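Long-range contacts in 3'3'-cGAMP-specific phosphodiesterase 3 (Vibrio cholerae O1 biovar El Tor str. N16961, PDB 5Z7C), which is a helix-rich bacterial protein of the HD-domain superfamily, with a partial HD domain and a second HD domain in one chain: residues R46-G51 with T71-D76; E64-F69 with P264-L269; M403-T408 with A442-C447. The protein carries 2 engineered substitutions. One frame throughout, in Å; residues are numbered along the deposited sequence.

Contact 1 (R46-G51 with T71-D76)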
loop_
_atom_site.group_PDB
_atom_site.type_symbol
_atom_site.label_atom_id
_atom_site.label_comp_id
_atom_site.label_asym_id
_atom_site.label_seq_id
_atom_site.Cartn_x
_atom_site.Cartn_y
_atom_site.Cartn_z
ATOM N N ARG A 46 12.217 -7.116 1.814
ATOM C CA ARG A 46 13.537 -7.569 1.428
ATOM C C ARG A 46 14.501 -6.454 1.121
ATOM O O ARG A 46 15.662 -6.570 1.408
ATOM C CB ARG A 46 13.444 -8.546 0.287
ATOM C CG ARG A 46 12.901 -9.871 0.721
ATOM C CD ARG A 46 12.916 -10.898 -0.376
ATOM N NE ARG A 46 12.298 -10.394 -1.579
ATOM C CZ ARG A 46 11.040 -10.609 -1.913
ATOM N NH1 ARG A 46 10.259 -11.328 -1.142
ATOM N NH2 ARG A 46 10.569 -10.100 -3.022
ATOM N N CYS A 47 14.033 -5.384 0.518
ATOM C CA CYS A 47 14.902 -4.268 0.257
ATOM C C CYS A 47 15.357 -3.693 1.538
ATOM O O CYS A 47 16.472 -3.261 1.660
ATOM C CB CYS A 47 14.185 -3.179 -0.493
ATOM S SG CYS A 47 13.634 -3.684 -2.152
ATOM N N CYS A 48 14.462 -3.639 2.492
ATOM C CA CYS A 48 14.791 -3.034 3.751
ATOM C C CYS A 48 15.899 -3.799 4.358
ATOM O O CYS A 48 16.835 -3.250 4.877
ATOM C CB CYS A 48 13.613 -3.143 4.683
ATOM S SG CYS A 48 13.598 -1.763 5.874
ATOM N N TRP A 49 15.762 -5.089 4.311
ATOM C CA TRP A 49 16.749 -5.913 4.872
ATOM C C TRP A 49 18.065 -5.748 4.162
ATOM O O TRP A 49 19.078 -5.642 4.801
ATOM C CB TRP A 49 16.257 -7.335 4.784
ATOM C CG TRP A 49 17.245 -8.299 5.141
ATOM C CD1 TRP A 49 18.113 -8.868 4.321
ATOM C CD2 TRP A 49 17.501 -8.818 6.428
ATOM N NE1 TRP A 49 18.903 -9.727 4.991
ATOM C CE2 TRP A 49 18.545 -9.710 6.303
ATOM C CE3 TRP A 49 16.944 -8.618 7.679
ATOM C CZ2 TRP A 49 19.051 -10.401 7.369
ATOM C CZ3 TRP A 49 17.447 -9.297 8.725
ATOM C CH2 TRP A 49 18.487 -10.177 8.572
ATOM N N ILE A 50 18.065 -5.750 2.841
ATOM C CA ILE A 50 19.285 -5.520 2.112
ATOM C C ILE A 50 19.822 -4.138 2.345
ATOM O O ILE A 50 20.972 -3.968 2.614
ATOM C CB ILE A 50 19.036 -5.684 0.621
ATOM C CG1 ILE A 50 18.608 -7.103 0.318
ATOM C CG2 ILE A 50 20.262 -5.379 -0.186
ATOM C CD1 ILE A 50 18.042 -7.254 -1.018
ATOM N N GLY A 51 18.981 -3.141 2.231
ATOM C CA GLY A 51 19.419 -1.781 2.393
ATOM C C GLY A 51 19.942 -1.420 3.745
ATOM O O GLY A 51 20.837 -0.638 3.860
ATOM N N THR A 71 13.111 5.132 4.255
ATOM C CA THR A 71 13.245 5.432 2.859
ATOM C C THR A 71 13.058 4.131 2.146
ATOM O O THR A 71 12.386 4.074 1.153
ATOM C CB THR A 71 14.634 5.986 2.559
ATOM O OG1 THR A 71 14.724 7.306 3.045
ATOM C CG2 THR A 71 14.890 6.061 1.123
ATOM N N LEU A 72 13.657 3.079 2.654
ATOM C CA LEU A 72 13.570 1.803 1.998
ATOM C C LEU A 72 12.175 1.274 1.941
ATOM O O LEU A 72 11.775 0.712 0.967
ATOM C CB LEU A 72 14.429 0.788 2.714
ATOM C CG LEU A 72 15.925 0.969 2.595
ATOM C CD1 LEU A 72 16.595 0.244 3.678
ATOM C CD2 LEU A 72 16.403 0.458 1.286
ATOM N N LEU A 73 11.461 1.384 3.034
ATOM C CA LEU A 73 10.093 0.938 3.132
ATOM C C LEU A 73 9.131 1.709 2.272
ATOM O O LEU A 73 8.222 1.174 1.724
ATOM C CB LEU A 73 9.658 0.993 4.586
ATOM C CG LEU A 73 10.307 0.097 5.621
ATOM C CD1 LEU A 73 9.841 0.414 6.962
ATOM C CD2 LEU A 73 10.042 -1.307 5.337
ATOM N N LEU A 74 9.359 2.987 2.158
ATOM C CA LEU A 74 8.457 3.888 1.505
ATOM C C LEU A 74 8.856 4.285 0.109
ATOM O O LEU A 74 8.363 5.257 -0.391
ATOM C CB LEU A 74 8.353 5.149 2.311
ATOM C CG LEU A 74 7.579 5.085 3.601
ATOM C CD1 LEU A 74 7.668 6.409 4.232
ATOM C CD2 LEU A 74 6.179 4.762 3.302
ATOM N N LYS A 75 9.735 3.549 -0.524
ATOM C CA LYS A 75 10.264 3.980 -1.797
ATOM C C LYS A 75 9.218 4.103 -2.891
ATOM O O LYS A 75 9.269 4.987 -3.714
ATOM C CB LYS A 75 11.406 3.087 -2.231
ATOM C CG LYS A 75 11.002 1.725 -2.542
ATOM C CD LYS A 75 12.154 0.805 -2.417
ATOM C CE LYS A 75 12.178 -0.180 -3.519
ATOM N NZ LYS A 75 11.211 -1.253 -3.299
ATOM N N ASP A 76 8.241 3.220 -2.849
ATOM C CA ASP A 76 7.245 3.077 -3.882
ATOM C C ASP A 76 5.961 3.787 -3.545
ATOM O O ASP A 76 4.946 3.529 -4.120
ATOM C CB ASP A 76 6.954 1.610 -4.090
ATOM C CG ASP A 76 8.124 0.861 -4.613
ATOM O OD1 ASP A 76 9.020 1.485 -5.158
ATOM O OD2 ASP A 76 8.152 -0.358 -4.495
#
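Leu72 lays its forked side chain against the backbone of helix 43-56, and this apolar fit is the heart of the contact between 46-51 and 71-76. Its two methyls use different pieces of the helix: CD1 lies 3.7 Å from Cys48 O and also meets Gly51 CA, while CD2 comes within 3.7 Å of Cys47 O. Gly51 has no side chain, which lets a branched leucine sit directly on its main chain, where the two helices come close; Cys48 CA and Leu72 CA are 5.3 Å apart.

Sulfur contacts extend the packing to Leu73. With its SG roughly opposite the backbone N (chi1 -151°), Cys48 turns the sulfur onto this residue, whose CD2 is 3.6 Å from Cys48 SG. Leu72 CB touches the same sulfur at 4.1 Å. Cysteine, small and fairly apolar, suits an interhelical seam of this kind.

Lys75 brings a charged group to the contact. Its chain leaves at chi1 67° and bends twice further out, which carries the ammonium back toward helix 43-56, where NZ stands 3.6 Å from Cys47 SG. The charge is met by the neighbouring Asp76, in a salt bridge whose hydrogen bond, Lys75 NZ to Asp76 OD2 at 3.4 Å, is weak. Elsewhere on the first segment, Arg46 pairs with Asp206 of helix 194-211.

No hydrogen bond joins the two segments, so the association rests on shape and apolar burial. Leu74 is the first residue to leave helical backbone angles. The Lys75-Asp76 pair occupies the place where HD proteins usually carry histidine-aspartate; the arrangement is consistent with a degenerate HD motif, packed on helix 43-56 in a largely helical fold.

Contact 2 (E64-F69 with P264-L269)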
loop_
_atom_site.group_PDB
_atom_site.type_symbol
_atom_site.label_atom_id
_atom_site.label_comp_id
_atom_site.label_asym_id
_atom_site.label_seq_id
_atom_site.Cartn_x
_atom_site.Cartn_y
_atom_site.Cartn_z
ATOM N N GLU A 64 20.606 8.362 10.765
ATOM C CA GLU A 64 20.656 8.013 9.374
ATOM C C GLU A 64 20.090 6.658 9.128
ATOM O O GLU A 64 19.379 6.455 8.190
ATOM C CB GLU A 64 22.083 8.073 8.890
ATOM C CG GLU A 64 22.614 9.456 8.956
ATOM C CD GLU A 64 24.065 9.569 8.618
ATOM O OE1 GLU A 64 24.837 8.642 8.890
ATOM O OE2 GLU A 64 24.437 10.614 8.088
ATOM N N LEU A 65 20.408 5.723 9.983
ATOM C CA LEU A 65 19.862 4.410 9.855
ATOM C C LEU A 65 18.383 4.427 10.021
ATOM O O LEU A 65 17.707 3.594 9.483
ATOM C CB LEU A 65 20.482 3.490 10.857
ATOM C CG LEU A 65 21.931 3.264 10.534
ATOM C CD1 LEU A 65 22.695 3.074 11.768
ATOM C CD2 LEU A 65 22.037 2.078 9.675
ATOM N N HIS A 66 17.887 5.318 10.841
ATOM C CA HIS A 66 16.471 5.434 10.992
ATOM C C HIS A 66 15.851 5.913 9.718
ATOM O O HIS A 66 14.904 5.361 9.240
ATOM C CB HIS A 66 16.190 6.441 12.084
ATOM C CG HIS A 66 14.765 6.858 12.182
ATOM N ND1 HIS A 66 14.239 7.882 11.442
ATOM C CD2 HIS A 66 13.761 6.407 12.952
ATOM C CE1 HIS A 66 12.971 8.042 11.747
ATOM N NE2 HIS A 66 12.657 7.152 12.657
ATOM N N ASP A 67 16.385 6.987 9.186
ATOM C CA ASP A 67 15.871 7.589 7.988
ATOM C C ASP A 67 15.993 6.667 6.820
ATOM O O ASP A 67 15.201 6.693 5.933
ATOM C CB ASP A 67 16.574 8.894 7.713
ATOM C CG ASP A 67 16.037 9.993 8.518
ATOM O OD1 ASP A 67 15.572 9.733 9.607
ATOM O OD2 ASP A 67 16.054 11.130 8.077
ATOM N N LEU A 68 17.042 5.892 6.794
ATOM C CA LEU A 68 17.220 4.902 5.774
ATOM C C LEU A 68 16.181 3.829 5.834
ATOM O O LEU A 68 15.744 3.335 4.838
ATOM C CB LEU A 68 18.601 4.304 5.876
ATOM C CG LEU A 68 18.893 3.227 4.858
ATOM C CD1 LEU A 68 18.960 3.841 3.518
ATOM C CD2 LEU A 68 20.149 2.569 5.178
ATOM N N PHE A 69 15.794 3.452 7.026
ATOM C CA PHE A 69 14.883 2.355 7.210
ATOM C C PHE A 69 13.580 2.667 6.561
ATOM O O PHE A 69 12.980 1.855 5.923
ATOM C CB PHE A 69 14.674 2.213 8.703
ATOM C CG PHE A 69 13.738 1.140 9.098
ATOM C CD1 PHE A 69 14.114 -0.139 9.071
ATOM C CD2 PHE A 69 12.503 1.438 9.542
ATOM C CE1 PHE A 69 13.273 -1.090 9.433
ATOM C CE2 PHE A 69 11.674 0.487 9.896
ATOM C CZ PHE A 69 12.059 -0.786 9.845
ATOM N N PRO A 264 17.103 1.617 14.642
ATOM C CA PRO A 264 17.192 2.191 15.962
ATOM C C PRO A 264 15.840 2.209 16.608
ATOM O O PRO A 264 14.876 2.051 15.932
ATOM C CB PRO A 264 17.609 3.601 15.668
ATOM C CG PRO A 264 18.354 3.512 14.497
ATOM C CD PRO A 264 17.997 2.308 13.738
ATOM N N ALA A 265 15.791 2.410 17.908
ATOM C CA ALA A 265 14.574 2.306 18.679
ATOM C C ALA A 265 13.579 3.344 18.243
ATOM O O ALA A 265 12.393 3.176 18.345
ATOM C CB ALA A 265 14.887 2.467 20.113
ATOM N N GLN A 266 14.094 4.388 17.654
ATOM C CA GLN A 266 13.321 5.522 17.251
ATOM C C GLN A 266 12.266 5.060 16.272
ATOM O O GLN A 266 11.227 5.628 16.176
ATOM C CB GLN A 266 14.273 6.481 16.590
ATOM C CG GLN A 266 13.766 7.832 16.271
ATOM C CD GLN A 266 14.775 8.616 15.472
ATOM O OE1 GLN A 266 15.919 8.202 15.309
ATOM N NE2 GLN A 266 14.359 9.762 14.966
ATOM N N ALA A 267 12.537 3.984 15.574
ATOM C CA ALA A 267 11.658 3.485 14.562
ATOM C C ALA A 267 10.439 2.875 15.149
ATOM O O ALA A 267 9.506 2.585 14.457
ATOM C CB ALA A 267 12.368 2.491 13.755
ATOM N N HIS A 268 10.478 2.629 16.437
ATOM C CA HIS A 268 9.486 1.818 17.082
ATOM C C HIS A 268 8.522 2.605 17.911
ATOM O O HIS A 268 7.846 2.067 18.724
ATOM C CB HIS A 268 10.159 0.769 17.913
ATOM C CG HIS A 268 11.057 -0.124 17.134
ATOM N ND1 HIS A 268 10.610 -0.910 16.110
ATOM C CD2 HIS A 268 12.373 -0.370 17.241
ATOM C CE1 HIS A 268 11.613 -1.593 15.610
ATOM N NE2 HIS A 268 12.697 -1.275 16.276
ATOM N N LEU A 269 8.409 3.877 17.630
ATOM C CA LEU A 269 7.635 4.766 18.426
ATOM C C LEU A 269 6.270 4.239 18.503
ATOM O O LEU A 269 5.792 3.709 17.547
ATOM C CB LEU A 269 7.460 6.038 17.668
ATOM C CG LEU A 269 8.628 6.918 17.337
ATOM C CD1 LEU A 269 8.098 7.981 16.474
ATOM C CD2 LEU A 269 9.214 7.484 18.576
HETATM O O HOH W 1 10.740 8.045 13.993
#
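A histidine-amide stack, His66 against Gln266, joins helix 62-73 to the short 3-10 turn 265-267 that precedes strand 270-271. Gln266 runs its extended chain across the imidazole at about a right angle, with its amide plane only 12° from the ring plane. Its CD sits over one face, displaced toward the rim, and reaches His66 CD2 at 3.5 Å. A flat, polar amide suits this place because it can cover an aromatic ring while remaining at the exposed margin of the contact.

The ring's edge is engaged separately. Ala267 N lies near the ring plane, 3.8 Å from His66 CD2, and a water lies 2.5 Å from His66 NE2 and donates to Gln266 O at 3.3 Å, bridging helix and turn.

Apolar contacts complete the fit. Pro264 CD packs on Leu65 CB at 4.0 Å, and the small methyl of Ala267 meets the Phe69 ring obliquely, Ala267 CB 4.3 Å from Phe69 CD2. Phe70 meets the His66 ring edge-to-face.

His66 ND1 donates to Asp67 OD1 (2.9 Å) in a nearly straight bond of 170° lying in the ring plane. This bond to the carboxylate probably limits rotation of the imidazole, with the water a further partner at NE2, and so helps keep a face presented to the amide.

Contact 3 (M403-T408 with A442-C447)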
loop_
_atom_site.group_PDB
_atom_site.type_symbol
_atom_site.label_atom_id
_atom_site.label_comp_id
_atom_site.label_asym_id
_atom_site.label_seq_id
_atom_site.Cartn_x
_atom_site.Cartn_y
_atom_site.Cartn_z
ATOM N N MET A 403 -15.233 -7.276 14.221
ATOM C CA MET A 403 -14.796 -6.228 13.362
ATOM C C MET A 403 -14.990 -6.725 11.964
ATOM O O MET A 403 -15.440 -6.021 11.113
ATOM C CB MET A 403 -13.301 -6.081 13.564
ATOM C CG MET A 403 -12.789 -5.563 14.884
ATOM S SD MET A 403 -10.991 -5.598 14.820
ATOM C CE MET A 403 -10.578 -4.282 13.714
ATOM N N THR A 404 -14.572 -7.942 11.720
ATOM C CA THR A 404 -14.597 -8.481 10.389
ATOM C C THR A 404 -15.996 -8.591 9.909
ATOM O O THR A 404 -16.288 -8.366 8.747
ATOM C CB THR A 404 -13.960 -9.827 10.348
ATOM O OG1 THR A 404 -12.634 -9.703 10.816
ATOM C CG2 THR A 404 -13.889 -10.323 8.967
ATOM N N ARG A 405 -16.863 -9.007 10.800
ATOM C CA ARG A 405 -18.238 -9.137 10.427
ATOM C C ARG A 405 -18.861 -7.812 10.083
ATOM O O ARG A 405 -19.575 -7.731 9.114
ATOM C CB ARG A 405 -19.015 -9.848 11.519
ATOM C CG ARG A 405 -19.253 -11.289 11.190
ATOM C CD ARG A 405 -19.124 -12.165 12.389
ATOM N NE ARG A 405 -19.672 -11.542 13.573
ATOM C CZ ARG A 405 -19.180 -11.711 14.786
ATOM N NH1 ARG A 405 -18.132 -12.484 14.962
ATOM N NH2 ARG A 405 -19.729 -11.109 15.817
ATOM N N ILE A 406 -18.613 -6.786 10.871
ATOM C CA ILE A 406 -19.199 -5.522 10.547
ATOM C C ILE A 406 -18.690 -5.005 9.233
ATOM O O ILE A 406 -19.459 -4.674 8.375
ATOM C CB ILE A 406 -18.825 -4.522 11.596
ATOM C CG1 ILE A 406 -19.347 -4.986 12.933
ATOM C CG2 ILE A 406 -19.398 -3.174 11.297
ATOM C CD1 ILE A 406 -19.160 -4.008 14.015
ATOM N N ILE A 407 -17.393 -4.917 9.088
ATOM C CA ILE A 407 -16.821 -4.332 7.913
ATOM C C ILE A 407 -17.204 -5.132 6.713
ATOM O O ILE A 407 -17.435 -4.601 5.660
ATOM C CB ILE A 407 -15.315 -4.228 8.062
ATOM C CG1 ILE A 407 -15.007 -3.158 9.078
ATOM C CG2 ILE A 407 -14.650 -3.862 6.780
ATOM C CD1 ILE A 407 -13.618 -3.050 9.390
ATOM N N THR A 408 -17.225 -6.431 6.869
ATOM C CA THR A 408 -17.533 -7.303 5.762
ATOM C C THR A 408 -18.951 -7.095 5.289
ATOM O O THR A 408 -19.226 -7.063 4.108
ATOM C CB THR A 408 -17.322 -8.730 6.171
ATOM O OG1 THR A 408 -18.168 -9.010 7.286
ATOM C CG2 THR A 408 -15.917 -8.912 6.586
ATOM N N ALA A 442 -23.984 -17.008 4.404
ATOM C CA ALA A 442 -22.899 -16.095 4.102
ATOM C C ALA A 442 -22.983 -14.737 4.757
ATOM O O ALA A 442 -22.076 -13.956 4.626
ATOM C CB ALA A 442 -22.768 -15.932 2.620
ATOM N N ILE A 443 -24.070 -14.439 5.426
ATOM C CA ILE A 443 -24.230 -13.105 5.913
ATOM C C ILE A 443 -24.410 -13.116 7.381
ATOM O O ILE A 443 -25.286 -13.739 7.891
ATOM C CB ILE A 443 -25.428 -12.458 5.281
ATOM C CG1 ILE A 443 -25.215 -12.350 3.782
ATOM C CG2 ILE A 443 -25.664 -11.119 5.876
ATOM C CD1 ILE A 443 -24.585 -11.108 3.349
ATOM N N ASP A 444 -23.560 -12.430 8.095
ATOM C CA ASP A 444 -23.799 -12.431 9.493
ATOM C C ASP A 444 -25.173 -11.928 9.511
ATOM O O ASP A 444 -25.689 -11.557 8.488
ATOM C CB ASP A 444 -22.930 -11.464 10.239
ATOM C CG ASP A 444 -23.099 -11.603 11.690
ATOM O OD1 ASP A 444 -23.348 -12.725 12.115
ATOM O OD2 ASP A 444 -23.018 -10.619 12.413
ATOM N N PRO A 445 -25.757 -11.900 10.692
ATOM C CA PRO A 445 -27.117 -11.449 10.841
ATOM C C PRO A 445 -27.311 -10.595 12.064
ATOM O O PRO A 445 -28.419 -10.199 12.324
ATOM C CB PRO A 445 -27.855 -12.750 11.023
ATOM C CG PRO A 445 -26.940 -13.588 11.734
ATOM C CD PRO A 445 -25.558 -13.174 11.396
ATOM N N GLU A 446 -26.270 -10.301 12.813
ATOM C CA GLU A 446 -26.444 -9.381 13.903
ATOM C C GLU A 446 -26.188 -8.058 13.273
ATOM O O GLU A 446 -26.714 -7.038 13.664
ATOM C CB GLU A 446 -25.438 -9.663 14.987
ATOM C CG GLU A 446 -25.604 -8.796 16.175
ATOM C CD GLU A 446 -24.628 -9.133 17.242
ATOM O OE1 GLU A 446 -23.800 -10.026 17.019
ATOM O OE2 GLU A 446 -24.687 -8.508 18.310
ATOM N N CYS A 447 -25.372 -8.126 12.247
ATOM C CA CYS A 447 -24.939 -6.984 11.535
ATOM C C CYS A 447 -25.968 -6.684 10.522
ATOM O O CYS A 447 -26.364 -5.553 10.370
ATOM C CB CYS A 447 -23.625 -7.304 10.857
ATOM S SG CYS A 447 -22.331 -7.453 12.016
#
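Arg405, on helix 397-416, faces Asp444, whose carboxylate stands in the loop leading to helix 446-456. Bends at chi2 and chi3 (141° and 38°) bring the arginine chain alongside the aspartate, methylene against methylene: Arg405 CG is 3.8 Å from Asp444 CB. The charged ends make a long salt bridge, Arg405 NE to Asp444 OD2 at 3.7 Å. That oxygen lies at the edge of the guanidinium, near its plane, yet the two flat groups are turned 64° apart, so they do not form a paired, coplanar bridge.

Asp444 OD2 has other claims on it. The backbone N-H groups of Glu446 and Cys447 both donate to it weakly, from Glu446 N at 3.3 Å and from Cys447 N at 3.4 Å. An aspartate suits this position because its short side chain can fold back on the following backbone amides while still offering charge to an arginine. The carboxylate of Glu446 may add a weak, more distant attraction, its OE1 4.4 Å from Arg405 NH2.

On helix 397-416, Thr404 OG1 is satisfied by Ile400 O, and Arg405 O accepts from Thr409 OG1.

Beside the charges the contact becomes apolar. Cys447 SG rests 4.0 Å from Ile406 CG1 and also touches the main chain where Arg405 meets Ile406; a compact sulfur suits a place against the helix main chain. Ile406 continues inward onto Ile308 of helix 297-311.

The contact packs the loop before the last helical segment, and the first residues of that segment, on helix 397-416 within an HD domain whose sequence is consistent with the HD-GYP subclass.

How the contacts relate
Contacts 1 and 2 form one continuous region, their centres 12 Å apart. Both use helix 62-73, its later part in contact 1 and its middle in contact 2, and they touch where Cys48 SG packs on Phe69 CD1 at 3.6 Å. Helix 62-73 is thus packed by helix 43-56 on one side and, on an adjacent side, by a turn almost two hundred residues later. Contact 3 stands apart in the second HD domain, about 36 Å from contact 1 between centres, on the opposite side of the chain's centre, and about 38 Å from contact 2. There Ile407 packs on His329, the histidine of an intact His-Asp sequence motif, whereas contact 1 holds Lys75-Asp76, probably the degenerate counterpart.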